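Long-range contacts in fatty Acyl-Adenylate Ligase (Escherichia coli, PDB 3PBK), which belongs to the AMP-binding enzyme family of the ANL clan, whose members join a large N-terminal domain to a smaller, mobile C-terminal one: residues Pro20-Ala25 and Ile195-Val200; Arg75-Ala80 and Val101-Pro106; Arg191-Thr196 and Ser419-Tyr424. One frame throughout, in Å; residues are numbered along the deposited sequence.

Contact 1 of 3, residues Pro20-Ala25 and Ile195-Val200; sequences PTLVDA and ITHREV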
ATOM      1  N   PRO A  20     -11.752 -18.776 -11.169  1.00 22.46           N
ATOM      2  CA  PRO A  20     -10.540 -18.874 -11.986  1.00 22.77           C
ATOM      3  C   PRO A  20     -10.053 -17.509 -12.456  1.00 22.02           C
ATOM      4  O   PRO A  20      -8.848 -17.268 -12.530  1.00 21.26           O
ATOM      5  CB  PRO A  20     -11.006 -19.677 -13.208  1.00 23.52           C
ATOM      6  CG  PRO A  20     -12.329 -20.275 -12.818  1.00 24.00           C
ATOM      7  CD  PRO A  20     -12.928 -19.333 -11.858  1.00 22.53           C
ATOM      8  N   THR A  21     -10.995 -16.626 -12.758  1.00 21.93           N
ATOM      9  CA  THR A  21     -10.707 -15.417 -13.505  1.00 22.25           C
ATOM     10  C   THR A  21     -11.522 -14.271 -12.965  1.00 22.92           C
ATOM     11  O   THR A  21     -12.650 -14.478 -12.539  1.00 24.50           O
ATOM     12  CB  THR A  21     -11.091 -15.626 -14.968  1.00 22.91           C
ATOM     13  OG1 THR A  21      -9.966 -16.156 -15.685  1.00 23.00           O
ATOM     14  CG2 THR A  21     -11.546 -14.328 -15.603  1.00 22.60           C
ATOM     15  N   LEU A  22     -10.962 -13.063 -12.982  1.00 22.64           N
ATOM     16  CA  LEU A  22     -11.663 -11.875 -12.463  1.00 22.59           C
ATOM     17  C   LEU A  22     -13.000 -11.649 -13.152  1.00 22.11           C
ATOM     18  O   LEU A  22     -13.951 -11.170 -12.544  1.00 22.05           O
ATOM     19  CB  LEU A  22     -10.798 -10.616 -12.600  1.00 21.65           C
ATOM     20  CG  LEU A  22      -9.784 -10.326 -11.492  1.00 20.41           C
ATOM     21  CD1 LEU A  22      -8.733  -9.343 -11.970  1.00 19.09           C
ATOM     22  CD2 LEU A  22     -10.482  -9.807 -10.269  1.00 18.99           C
ATOM     23  N   VAL A  23     -13.062 -11.988 -14.431  1.00 23.08           N
ATOM     24  CA  VAL A  23     -14.300 -11.879 -15.179  1.00 24.24           C
ATOM     25  C   VAL A  23     -15.316 -12.897 -14.654  1.00 24.76           C
ATOM     26  O   VAL A  23     -16.479 -12.562 -14.424  1.00 25.19           O
ATOM     27  CB  VAL A  23     -14.061 -12.051 -16.683  1.00 24.85           C
ATOM     28  CG1 VAL A  23     -15.377 -12.348 -17.401  1.00 26.74           C
ATOM     29  CG2 VAL A  23     -13.385 -10.807 -17.243  1.00 23.15           C
ATOM     30  N   ASP A  24     -14.880 -14.133 -14.444  1.00 23.81           N
ATOM     31  CA  ASP A  24     -15.718 -15.088 -13.737  1.00 23.80           C
ATOM     32  C   ASP A  24     -16.200 -14.480 -12.430  1.00 22.96           C
ATOM     33  O   ASP A  24     -17.388 -14.441 -12.153  1.00 23.71           O
ATOM     34  CB  ASP A  24     -14.944 -16.365 -13.446  1.00 24.39           C
ATOM     35  CG  ASP A  24     -14.683 -17.177 -14.690  1.00 26.15           C
ATOM     36  OD1 ASP A  24     -15.600 -17.264 -15.535  1.00 28.23           O
ATOM     37  OD2 ASP A  24     -13.566 -17.729 -14.827  1.00 26.78           O
ATOM     38  N   ALA A  25     -15.268 -14.000 -11.626  1.00 22.49           N
ATOM     39  CA  ALA A  25     -15.621 -13.402 -10.353  1.00 23.06           C
ATOM     40  C   ALA A  25     -16.759 -12.385 -10.510  1.00 23.51           C
ATOM     41  O   ALA A  25     -17.800 -12.506  -9.865  1.00 24.03           O
ATOM     42  CB  ALA A  25     -14.398 -12.765  -9.705  1.00 22.48           C
ATOM     43  N   ILE A 195       0.616  -9.409 -12.800  1.00 17.37           N
ATOM     44  CA  ILE A 195      -0.337 -10.180 -12.027  1.00 17.75           C
ATOM     45  C   ILE A 195      -1.263 -10.917 -12.992  1.00 17.21           C
ATOM     46  O   ILE A 195      -2.000 -10.283 -13.742  1.00 18.25           O
ATOM     47  CB  ILE A 195      -1.124  -9.264 -11.037  1.00 17.47           C
ATOM     48  CG1 ILE A 195      -0.182  -8.679  -9.984  1.00 16.81           C
ATOM     49  CG2 ILE A 195      -2.230 -10.025 -10.342  1.00 17.52           C
ATOM     50  CD1 ILE A 195       0.607  -9.723  -9.205  1.00 16.16           C
ATOM     51  N   THR A 196      -1.205 -12.247 -13.001  1.00 17.03           N
ATOM     52  CA  THR A 196      -2.115 -13.034 -13.839  1.00 17.66           C
ATOM     53  C   THR A 196      -3.461 -13.192 -13.153  1.00 17.61           C
ATOM     54  O   THR A 196      -3.596 -12.922 -11.964  1.00 18.19           O
ATOM     55  CB  THR A 196      -1.548 -14.436 -14.201  1.00 18.15           C
ATOM     56  OG1 THR A 196      -1.615 -15.326 -13.072  1.00 18.03           O
ATOM     57  CG2 THR A 196      -0.113 -14.325 -14.692  1.00 17.90           C
ATOM     58  N   HIS A 197      -4.471 -13.620 -13.892  1.00 17.79           N
ATOM     59  CA  HIS A 197      -5.748 -13.890 -13.252  1.00 18.45           C
ATOM     60  C   HIS A 197      -5.592 -14.902 -12.124  1.00 18.19           C
ATOM     61  O   HIS A 197      -6.162 -14.730 -11.052  1.00 18.42           O
ATOM     62  CB  HIS A 197      -6.770 -14.391 -14.258  1.00 19.46           C
ATOM     63  CG  HIS A 197      -7.365 -13.307 -15.091  1.00 19.03           C
ATOM     64  ND1 HIS A 197      -8.404 -12.521 -14.651  1.00 19.21           N
ATOM     65  CD2 HIS A 197      -7.066 -12.876 -16.341  1.00 19.13           C
ATOM     66  CE1 HIS A 197      -8.723 -11.652 -15.592  1.00 20.36           C
ATOM     67  NE2 HIS A 197      -7.927 -11.846 -16.629  1.00 19.47           N
ATOM     68  N   ARG A 198      -4.812 -15.951 -12.363  1.00 18.45           N
ATOM     69  CA  ARG A 198      -4.655 -17.011 -11.372  1.00 18.73           C
ATOM     70  C   ARG A 198      -4.074 -16.479 -10.075  1.00 18.27           C
ATOM     71  O   ARG A 198      -4.520 -16.846  -8.987  1.00 17.87           O
ATOM     72  CB  ARG A 198      -3.768 -18.140 -11.884  1.00 19.02           C
ATOM     73  CG  ARG A 198      -3.672 -19.286 -10.891  1.00 19.00           C
ATOM     74  CD  ARG A 198      -2.515 -20.195 -11.200  1.00 20.25           C
ATOM     75  NE  ARG A 198      -1.321 -19.847 -10.434  1.00 20.76           N
ATOM     76  CZ  ARG A 198      -0.226 -19.283 -10.945  1.00 21.61           C
ATOM     77  NH1 ARG A 198      -0.150 -18.969 -12.246  1.00 21.66           N
ATOM     78  NH2 ARG A 198       0.805 -19.024 -10.145  1.00 21.03           N
ATOM     79  N   GLU A 199      -3.076 -15.616 -10.206  1.00 17.91           N
ATOM     80  CA  GLU A 199      -2.394 -15.058  -9.055  1.00 17.16           C
ATOM     81  C   GLU A 199      -3.298 -14.125  -8.254  1.00 17.06           C
ATOM     82  O   GLU A 199      -3.435 -14.278  -7.040  1.00 16.80           O
ATOM     83  CB  GLU A 199      -1.112 -14.362  -9.507  1.00 17.34           C
ATOM     84  CG  GLU A 199      -0.092 -15.358 -10.049  1.00 18.20           C
ATOM     85  CD  GLU A 199       0.904 -14.757 -11.035  1.00 18.48           C
ATOM     86  OE1 GLU A 199       1.005 -13.511 -11.120  1.00 18.30           O
ATOM     87  OE2 GLU A 199       1.587 -15.542 -11.727  1.00 18.38           O
ATOM     88  N   VAL A 200      -3.932 -13.167  -8.917  1.00 17.02           N
ATOM     89  CA  VAL A 200      -4.787 -12.243  -8.182  1.00 17.34           C
ATOM     90  C   VAL A 200      -5.957 -13.000  -7.546  1.00 17.95           C
ATOM     91  O   VAL A 200      -6.474 -12.598  -6.505  1.00 17.84           O
ATOM     92  CB  VAL A 200      -5.299 -11.072  -9.058  1.00 17.27           C
ATOM     93  CG1 VAL A 200      -6.465 -11.517  -9.906  1.00 18.53           C
ATOM     94  CG2 VAL A 200      -5.709  -9.889  -8.191  1.00 15.91           C
TER

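Contact 2 of 3, residues Arg75-Ala80 and Val101-Pro106; sequences RVALIA and VPLAIP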
ATOM      1  N   ARG A  75      -1.503  -3.293 -23.442  1.00 24.72           N
ATOM      2  CA  ARG A  75      -1.714  -2.572 -22.190  1.00 23.40           C
ATOM      3  C   ARG A  75      -2.515  -1.271 -22.332  1.00 23.74           C
ATOM      4  O   ARG A  75      -2.376  -0.525 -23.308  1.00 24.87           O
ATOM      5  CB  ARG A  75      -0.377  -2.350 -21.483  1.00 22.99           C
ATOM      6  CG  ARG A  75       0.141  -3.644 -20.904  1.00 23.63           C
ATOM      7  CD  ARG A  75       1.614  -3.881 -21.158  1.00 25.98           C
ATOM      8  NE  ARG A  75       2.001  -3.672 -22.550  1.00 28.46           N
ATOM      9  CZ  ARG A  75       1.925  -4.590 -23.507  1.00 27.06           C
ATOM     10  NH1 ARG A  75       1.464  -5.799 -23.230  1.00 25.40           N
ATOM     11  NH2 ARG A  75       2.301  -4.289 -24.745  1.00 27.53           N
ATOM     12  N   VAL A  76      -3.375  -1.024 -21.352  1.00 22.54           N
ATOM     13  CA  VAL A  76      -4.146   0.207 -21.297  1.00 23.32           C
ATOM     14  C   VAL A  76      -3.926   0.900 -19.960  1.00 22.63           C
ATOM     15  O   VAL A  76      -4.395   0.422 -18.934  1.00 22.32           O
ATOM     16  CB  VAL A  76      -5.654  -0.055 -21.463  1.00 22.91           C
ATOM     17  CG1 VAL A  76      -6.418   1.254 -21.422  1.00 23.53           C
ATOM     18  CG2 VAL A  76      -5.927  -0.798 -22.756  1.00 22.64           C
ATOM     19  N   ALA A  77      -3.211   2.023 -19.978  1.00 23.22           N
ATOM     20  CA  ALA A  77      -3.013   2.846 -18.786  1.00 22.48           C
ATOM     21  C   ALA A  77      -4.296   3.534 -18.330  1.00 23.55           C
ATOM     22  O   ALA A  77      -4.975   4.193 -19.111  1.00 24.77           O
ATOM     23  CB  ALA A  77      -1.947   3.879 -19.037  1.00 23.09           C
ATOM     24  N   LEU A  78      -4.617   3.378 -17.054  1.00 23.24           N
ATOM     25  CA  LEU A  78      -5.757   4.053 -16.464  1.00 23.20           C
ATOM     26  C   LEU A  78      -5.263   5.056 -15.442  1.00 23.89           C
ATOM     27  O   LEU A  78      -4.358   4.752 -14.659  1.00 23.52           O
ATOM     28  CB  LEU A  78      -6.673   3.041 -15.791  1.00 22.07           C
ATOM     29  CG  LEU A  78      -7.116   1.945 -16.750  1.00 21.91           C
ATOM     30  CD1 LEU A  78      -8.018   0.986 -16.041  1.00 22.57           C
ATOM     31  CD2 LEU A  78      -7.824   2.541 -17.942  1.00 23.22           C
ATOM     32  N   ILE A  79      -5.838   6.257 -15.470  1.00 24.81           N
ATOM     33  CA  ILE A  79      -5.617   7.241 -14.411  1.00 25.58           C
ATOM     34  C   ILE A  79      -6.527   6.905 -13.238  1.00 24.72           C
ATOM     35  O   ILE A  79      -7.739   7.161 -13.270  1.00 24.49           O
ATOM     36  CB  ILE A  79      -5.855   8.681 -14.888  1.00 26.87           C
ATOM     37  CG1 ILE A  79      -4.716   9.117 -15.811  1.00 27.48           C
ATOM     38  CG2 ILE A  79      -5.924   9.627 -13.701  1.00 28.33           C
ATOM     39  CD1 ILE A  79      -3.379   9.285 -15.095  1.00 28.22           C
ATOM     40  N   ALA A  80      -5.928   6.319 -12.208  1.00 23.62           N
ATOM     41  CA  ALA A  80      -6.687   5.642 -11.173  1.00 23.38           C
ATOM     42  C   ALA A  80      -7.298   6.577 -10.136  1.00 24.44           C
ATOM     43  O   ALA A  80      -6.808   6.690  -9.014  1.00 25.49           O
ATOM     44  CB  ALA A  80      -5.833   4.583 -10.501  1.00 23.07           C
ATOM     45  N   VAL A 101      -3.305  -1.099 -16.425  1.00 20.40           N
ATOM     46  CA  VAL A 101      -2.120  -0.551 -15.769  1.00 20.63           C
ATOM     47  C   VAL A 101      -2.531   0.709 -15.010  1.00 21.95           C
ATOM     48  O   VAL A 101      -2.535   1.792 -15.586  1.00 23.12           O
ATOM     49  CB  VAL A 101      -1.002  -0.190 -16.792  1.00 19.87           C
ATOM     50  CG1 VAL A 101       0.261   0.206 -16.086  1.00 21.21           C
ATOM     51  CG2 VAL A 101      -0.707  -1.348 -17.722  1.00 20.69           C
ATOM     52  N   PRO A 102      -2.910   0.575 -13.723  1.00 21.64           N
ATOM     53  CA  PRO A 102      -3.354   1.745 -12.950  1.00 21.40           C
ATOM     54  C   PRO A 102      -2.208   2.682 -12.589  1.00 22.56           C
ATOM     55  O   PRO A 102      -1.192   2.240 -12.038  1.00 22.43           O
ATOM     56  CB  PRO A 102      -3.947   1.124 -11.687  1.00 20.83           C
ATOM     57  CG  PRO A 102      -4.256  -0.298 -12.068  1.00 20.46           C
ATOM     58  CD  PRO A 102      -3.177  -0.684 -13.010  1.00 20.49           C
ATOM     59  N   LEU A 103      -2.382   3.964 -12.907  1.00 23.02           N
ATOM     60  CA  LEU A 103      -1.380   4.995 -12.644  1.00 23.47           C
ATOM     61  C   LEU A 103      -1.916   6.017 -11.651  1.00 24.74           C
ATOM     62  O   LEU A 103      -3.120   6.280 -11.620  1.00 24.97           O
ATOM     63  CB  LEU A 103      -1.022   5.705 -13.945  1.00 24.92           C
ATOM     64  CG  LEU A 103      -0.480   4.812 -15.059  1.00 24.75           C
ATOM     65  CD1 LEU A 103      -0.082   5.621 -16.273  1.00 26.29           C
ATOM     66  CD2 LEU A 103       0.708   4.031 -14.537  1.00 25.86           C
ATOM     67  N   ALA A 104      -1.029   6.606 -10.853  1.00 26.14           N
ATOM     68  CA  ALA A 104      -1.443   7.600  -9.862  1.00 28.63           C
ATOM     69  C   ALA A 104      -1.560   8.989 -10.471  1.00 33.70           C
ATOM     70  O   ALA A 104      -0.763   9.360 -11.326  1.00 36.25           O
ATOM     71  CB  ALA A 104      -0.476   7.625  -8.695  1.00 28.13           C
ATOM     72  N   ILE A 105      -2.556   9.753 -10.032  1.00 35.52           N
ATOM     73  CA  ILE A 105      -2.682  11.156 -10.428  1.00 40.12           C
ATOM     74  C   ILE A 105      -1.434  11.942 -10.007  1.00 44.61           C
ATOM     75  O   ILE A 105      -0.538  11.395  -9.362  1.00 46.16           O
ATOM     76  CB  ILE A 105      -3.897  11.802  -9.765  1.00 39.75           C
ATOM     77  CG1 ILE A 105      -3.739  11.753  -8.246  1.00 40.13           C
ATOM     78  CG2 ILE A 105      -5.169  11.110 -10.195  1.00 37.44           C
ATOM     79  CD1 ILE A 105      -5.023  11.972  -7.488  1.00 40.43           C
ATOM     80  N   PRO A 106      -1.353  13.228 -10.388  1.00 46.42           N
ATOM     81  CA  PRO A 106      -0.235  14.042  -9.888  1.00 49.42           C
ATOM     82  C   PRO A 106      -0.323  14.313  -8.379  1.00 54.24           C
ATOM     83  O   PRO A 106      -1.413  14.597  -7.869  1.00 54.46           O
ATOM     84  CB  PRO A 106      -0.376  15.347 -10.679  1.00 49.72           C
ATOM     85  CG  PRO A 106      -1.086  14.942 -11.934  1.00 46.72           C
ATOM     86  CD  PRO A 106      -2.040  13.861 -11.527  1.00 44.50           C
TER

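Contact 3 of 3, residues Arg191-Thr196 and Ser419-Tyr424; sequences RGVIIT and SLMSGY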
ATOM      1  N   ARG A 191       9.463  -0.400 -12.255  1.00 35.25           N
ATOM      2  CA  ARG A 191       9.259  -1.840 -12.293  1.00 31.83           C
ATOM      3  C   ARG A 191       7.778  -2.164 -12.304  1.00 28.58           C
ATOM      4  O   ARG A 191       7.004  -1.578 -11.551  1.00 29.09           O
ATOM      5  CB  ARG A 191       9.928  -2.514 -11.097  1.00 31.20           C
ATOM      6  CG  ARG A 191      11.422  -2.685 -11.236  1.00 31.30           C
ATOM      7  CD  ARG A 191      11.981  -3.462 -10.062  1.00 31.03           C
ATOM      8  NE  ARG A 191      11.468  -2.941  -8.794  1.00 33.97           N
ATOM      9  CZ  ARG A 191      11.849  -3.375  -7.591  1.00 35.39           C
ATOM     10  NH1 ARG A 191      12.754  -4.352  -7.499  1.00 35.19           N
ATOM     11  NH2 ARG A 191      11.330  -2.839  -6.480  1.00 33.01           N
ATOM     12  N   GLY A 192       7.380  -3.100 -13.154  1.00 26.00           N
ATOM     13  CA  GLY A 192       5.981  -3.478 -13.234  1.00 24.52           C
ATOM     14  C   GLY A 192       5.710  -4.891 -12.755  1.00 22.39           C
ATOM     15  O   GLY A 192       6.200  -5.849 -13.348  1.00 22.46           O
ATOM     16  N   VAL A 193       4.934  -5.028 -11.682  1.00 21.58           N
ATOM     17  CA  VAL A 193       4.573  -6.346 -11.173  1.00 20.21           C
ATOM     18  C   VAL A 193       3.533  -6.938 -12.115  1.00 18.93           C
ATOM     19  O   VAL A 193       2.508  -6.319 -12.360  1.00 19.10           O
ATOM     20  CB  VAL A 193       4.035  -6.276  -9.713  1.00 19.58           C
ATOM     21  CG1 VAL A 193       3.617  -7.640  -9.233  1.00 18.64           C
ATOM     22  CG2 VAL A 193       5.088  -5.721  -8.777  1.00 19.71           C
ATOM     23  N   ILE A 194       3.811  -8.110 -12.686  1.00 18.93           N
ATOM     24  CA  ILE A 194       2.825  -8.793 -13.530  1.00 18.15           C
ATOM     25  C   ILE A 194       1.911  -9.624 -12.661  1.00 17.55           C
ATOM     26  O   ILE A 194       2.366 -10.450 -11.873  1.00 17.60           O
ATOM     27  CB  ILE A 194       3.462  -9.738 -14.573  1.00 17.47           C
ATOM     28  CG1 ILE A 194       4.249  -8.935 -15.606  1.00 18.56           C
ATOM     29  CG2 ILE A 194       2.389 -10.576 -15.251  1.00 15.45           C
ATOM     30  CD1 ILE A 194       5.188  -9.771 -16.421  1.00 18.89           C
ATOM     31  N   ILE A 195       0.616  -9.409 -12.800  1.00 17.37           N
ATOM     32  CA  ILE A 195      -0.337 -10.180 -12.027  1.00 17.75           C
ATOM     33  C   ILE A 195      -1.263 -10.917 -12.992  1.00 17.21           C
ATOM     34  O   ILE A 195      -2.000 -10.283 -13.742  1.00 18.25           O
ATOM     35  CB  ILE A 195      -1.124  -9.264 -11.037  1.00 17.47           C
ATOM     36  CG1 ILE A 195      -0.182  -8.679  -9.984  1.00 16.81           C
ATOM     37  CG2 ILE A 195      -2.230 -10.025 -10.342  1.00 17.52           C
ATOM     38  CD1 ILE A 195       0.607  -9.723  -9.205  1.00 16.16           C
ATOM     39  N   THR A 196      -1.205 -12.247 -13.001  1.00 17.03           N
ATOM     40  CA  THR A 196      -2.115 -13.034 -13.839  1.00 17.66           C
ATOM     41  C   THR A 196      -3.461 -13.192 -13.153  1.00 17.61           C
ATOM     42  O   THR A 196      -3.596 -12.922 -11.964  1.00 18.19           O
ATOM     43  CB  THR A 196      -1.548 -14.436 -14.201  1.00 18.15           C
ATOM     44  OG1 THR A 196      -1.615 -15.326 -13.072  1.00 18.03           O
ATOM     45  CG2 THR A 196      -0.113 -14.325 -14.692  1.00 17.90           C
ATOM     46  N   SER A 419      -0.190 -16.897  -5.049  1.00 16.25           N
ATOM     47  CA  SER A 419      -0.316 -15.452  -5.166  1.00 15.95           C
ATOM     48  C   SER A 419       0.915 -14.805  -5.784  1.00 16.25           C
ATOM     49  O   SER A 419       0.823 -13.740  -6.373  1.00 16.72           O
ATOM     50  CB  SER A 419      -0.580 -14.839  -3.797  1.00 16.22           C
ATOM     51  OG  SER A 419      -1.818 -15.293  -3.280  1.00 16.75           O
ATOM     52  N   LEU A 420       2.067 -15.451  -5.650  1.00 16.40           N
ATOM     53  CA  LEU A 420       3.321 -14.888  -6.136  1.00 16.17           C
ATOM     54  C   LEU A 420       3.191 -14.401  -7.573  1.00 17.58           C
ATOM     55  O   LEU A 420       2.559 -15.061  -8.403  1.00 17.82           O
ATOM     56  CB  LEU A 420       4.423 -15.934  -6.065  1.00 15.94           C
ATOM     57  CG  LEU A 420       5.813 -15.461  -5.655  1.00 15.96           C
ATOM     58  CD1 LEU A 420       6.864 -16.333  -6.307  1.00 15.98           C
ATOM     59  CD2 LEU A 420       6.015 -14.025  -6.044  1.00 16.83           C
HETATM   60  N   MSE A 421       3.808 -13.258  -7.866  1.00 17.51           N
HETATM   61  CA  MSE A 421       3.776 -12.683  -9.200  1.00 17.19           C
HETATM   62  C   MSE A 421       4.510 -13.576 -10.178  1.00 18.17           C
HETATM   63  O   MSE A 421       5.025 -14.634  -9.809  1.00 18.42           O
HETATM   64  CB  MSE A 421       4.446 -11.326  -9.196  1.00 17.75           C
HETATM   65  CG  MSE A 421       5.929 -11.404  -8.937  1.00 19.34           C
HETATM   66 SE   MSE A 421       6.835  -9.688  -9.189  1.00 28.99          SE
HETATM   67  CE  MSE A 421       8.653 -10.256  -8.743  1.00 21.87           C
ATOM     68  N   SER A 422       4.563 -13.147 -11.432  1.00 18.21           N
ATOM     69  CA  SER A 422       5.254 -13.908 -12.458  1.00 17.68           C
ATOM     70  C   SER A 422       6.641 -13.333 -12.641  1.00 18.13           C
ATOM     71  O   SER A 422       7.560 -14.011 -13.111  1.00 17.92           O
ATOM     72  CB  SER A 422       4.472 -13.860 -13.762  1.00 17.96           C
ATOM     73  OG  SER A 422       3.145 -14.337 -13.572  1.00 17.48           O
ATOM     74  N   GLY A 423       6.775 -12.075 -12.233  1.00 19.04           N
ATOM     75  CA  GLY A 423       8.011 -11.326 -12.341  1.00 19.65           C
ATOM     76  C   GLY A 423       7.699  -9.898 -12.744  1.00 19.80           C
ATOM     77  O   GLY A 423       6.540  -9.527 -12.895  1.00 19.02           O
ATOM     78  N   TYR A 424       8.738  -9.092 -12.915  1.00 21.62           N
ATOM     79  CA  TYR A 424       8.564  -7.715 -13.359  1.00 22.09           C
ATOM     80  C   TYR A 424       8.443  -7.686 -14.862  1.00 20.89           C
ATOM     81  O   TYR A 424       9.207  -8.340 -15.562  1.00 21.03           O
ATOM     82  CB  TYR A 424       9.725  -6.819 -12.901  1.00 23.25           C
ATOM     83  CG  TYR A 424       9.810  -6.659 -11.403  1.00 23.74           C
ATOM     84  CD1 TYR A 424       8.802  -6.018 -10.696  1.00 23.70           C
ATOM     85  CD2 TYR A 424      10.893  -7.159 -10.693  1.00 24.51           C
ATOM     86  CE1 TYR A 424       8.874  -5.884  -9.321  1.00 25.59           C
ATOM     87  CE2 TYR A 424      10.974  -7.027  -9.319  1.00 24.97           C
ATOM     88  CZ  TYR A 424       9.964  -6.392  -8.641  1.00 25.10           C
ATOM     89  OH  TYR A 424      10.046  -6.268  -7.284  1.00 24.17           O
TER

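Contact 1 of 3, residues Pro20-Ala25 and Ile195-Val200
A capping box opens helix 197-211 just where strand 193-196 ends, and the first turn of that helix docks against the start of helix 22-29. In the box, Thr196 OG1 accepts from Glu199 N at 3.2 Å, while Thr196 N is received by Glu199 OE1 from well above the carboxylate plane. The short threonine hydroxyl reaches the first-turn amide of Glu199 because OG1 lies between the backbone N and the carbonyl carbon (chi1 75°), and glutamate is just long enough to fold back to the strand. Next in the chain, His197 carries the contact. Its CB already points at residues 20-25; with CG anti to the carbonyl carbon and chi2 at -82°, ND1 is turned to Leu22 N, which it receives at 3.1 Å in a fairly straight bond, the donor lying somewhat out of the ring plane. An amide in a first helical turn lacks a partner from the preceding turn, and histidine, using an unprotonated ND1, supplies one; the helix start would probably disfavour a proton there. Over one face of the imidazole Thr21 CG2 makes a CH-pi contact, 4.1 Å from the centroid, while Thr21 OG1 turns to a weak bond with Pro172 O. Gln94 of helix 84-95 also packs on His197. Beyond the ring, Val200 crosses Leu22 at about a right angle: its CG1, in the crowded rotamer position (chi1 80°), sits 3.8 Å from Leu22 CD1.

Contact 2 of 3, residues Arg75-Ala80 and Val101-Pro106
Leu103 lays its CD1 beside the methyl of Ala77, 3.8 Å from Ala77 CB, reaching diagonally back because its CG stands anti to the carbonyl carbon (chi1 -58°). Alanine is small enough to admit the leucine branch, and on this face Leu103 packs on Leu119 and Leu122 of helix 112-126, and Ile79 on Trp115. At the start of strand 75-79, the aliphatic base of Arg75 runs alongside Val101 CG2, with Arg75 CB 3.9 Å from it, whereas the charged end bends away and its NE bonds Cys126 O. The two strands are parallel neighbours in a four-stranded sheet, joined by helix 84-95 in a beta-alpha-beta crossover. Val101 grips both sides of Ala77: its N donates to Val76 O at 3.1 Å, and its O takes Leu78 N at 3.0 Å. Leu103 does likewise around Ile79: its N donates to Leu78 O at 2.8 Å, and its O takes Ala80 N at 2.9 Å. Proline suits position 102, whose nitrogen needs no hydrogen for this pairing. Leu78 and Pro102 point to the opposite face, where Phe86 and Phe90 of helix 84-95 pack on Leu78. Ile105, past the end of strand 99-103, brings its CG2 to Ile79 CG2 at 3.9 Å.

Contact 3 of 3, residues Arg191-Thr196 and Ser419-Tyr424
Gly423 O is held by a single hydrogen bond across the contact, from Ile194 N at 3.1 Å, directed nearly along the C=O axis; Ile194 CB and CG1 pack against the same oxygen. This bond belongs to an isolated bridge between strand 193-196 and the loop after strand 411-416, with the touching parts running in roughly opposite directions. Residues 191-196 lie at the exit of the glycine- and hydroxyl-rich signature loop of the family, which links strand 177-181 to strand 193-196. Glycine suits position 423, where the backbone angles (phi 140°, psi -178°) would jam a CB against the preceding carbonyl. Tyr424 is clasped on both faces. On one, Arg191 CD stands 3.7 Å from the ring centroid, almost on the normal, in a CH-pi contact. The bend at chi3 then swings the guanidinium past the ring at 20° to its plane, over the phenol oxygen, but NH1 makes no bond there: Arg191 NH2 goes to Ser184 O and Tyr424 OH to Glu340 OE2. Near the rim of the other face lies CE of Met421, modelled as selenomethionine, whose extended chain brings SE 3.8 Å from Val193 CG1. Val193 CG2 in turn reaches Tyr424 CE1 at 3.8 Å, so one branched side chain serves both partners. At the far end Thr196 CG2 touches Ser422 OG, which bonds Glu199. Arginine and tyrosine are thus joined by CH-pi and dispersion contact and not by a hydrogen bond: the apolar stem meets the ring, while both polar ends are satisfied elsewhere.

Strand 193-196 and the start of helix 197-211 unite contacts 1 and 3, which share Ile195 and Thr196 and have centres about 13 Å apart. Glu199 couples them directly: its OE2 bonds Ser422 OG at 2.7 Å, so the carboxylate that completes the capping box in contact 1 also holds the loop of contact 3. Contact 2 is separate, its nearest atoms about 9 Å from contact 1 and about 7 Å from contact 3, yet its crossover helix 84-95 packs on Leu22 and His197. Contact 3 lies closest to the bound 5'-O-[(S)-(dodecanoyloxy)(hydroxy)phosphoryl]adenosine, with the Val193 side chain about 7 Å away, against about 11 Å for Val200 and 12 Å for Pro102.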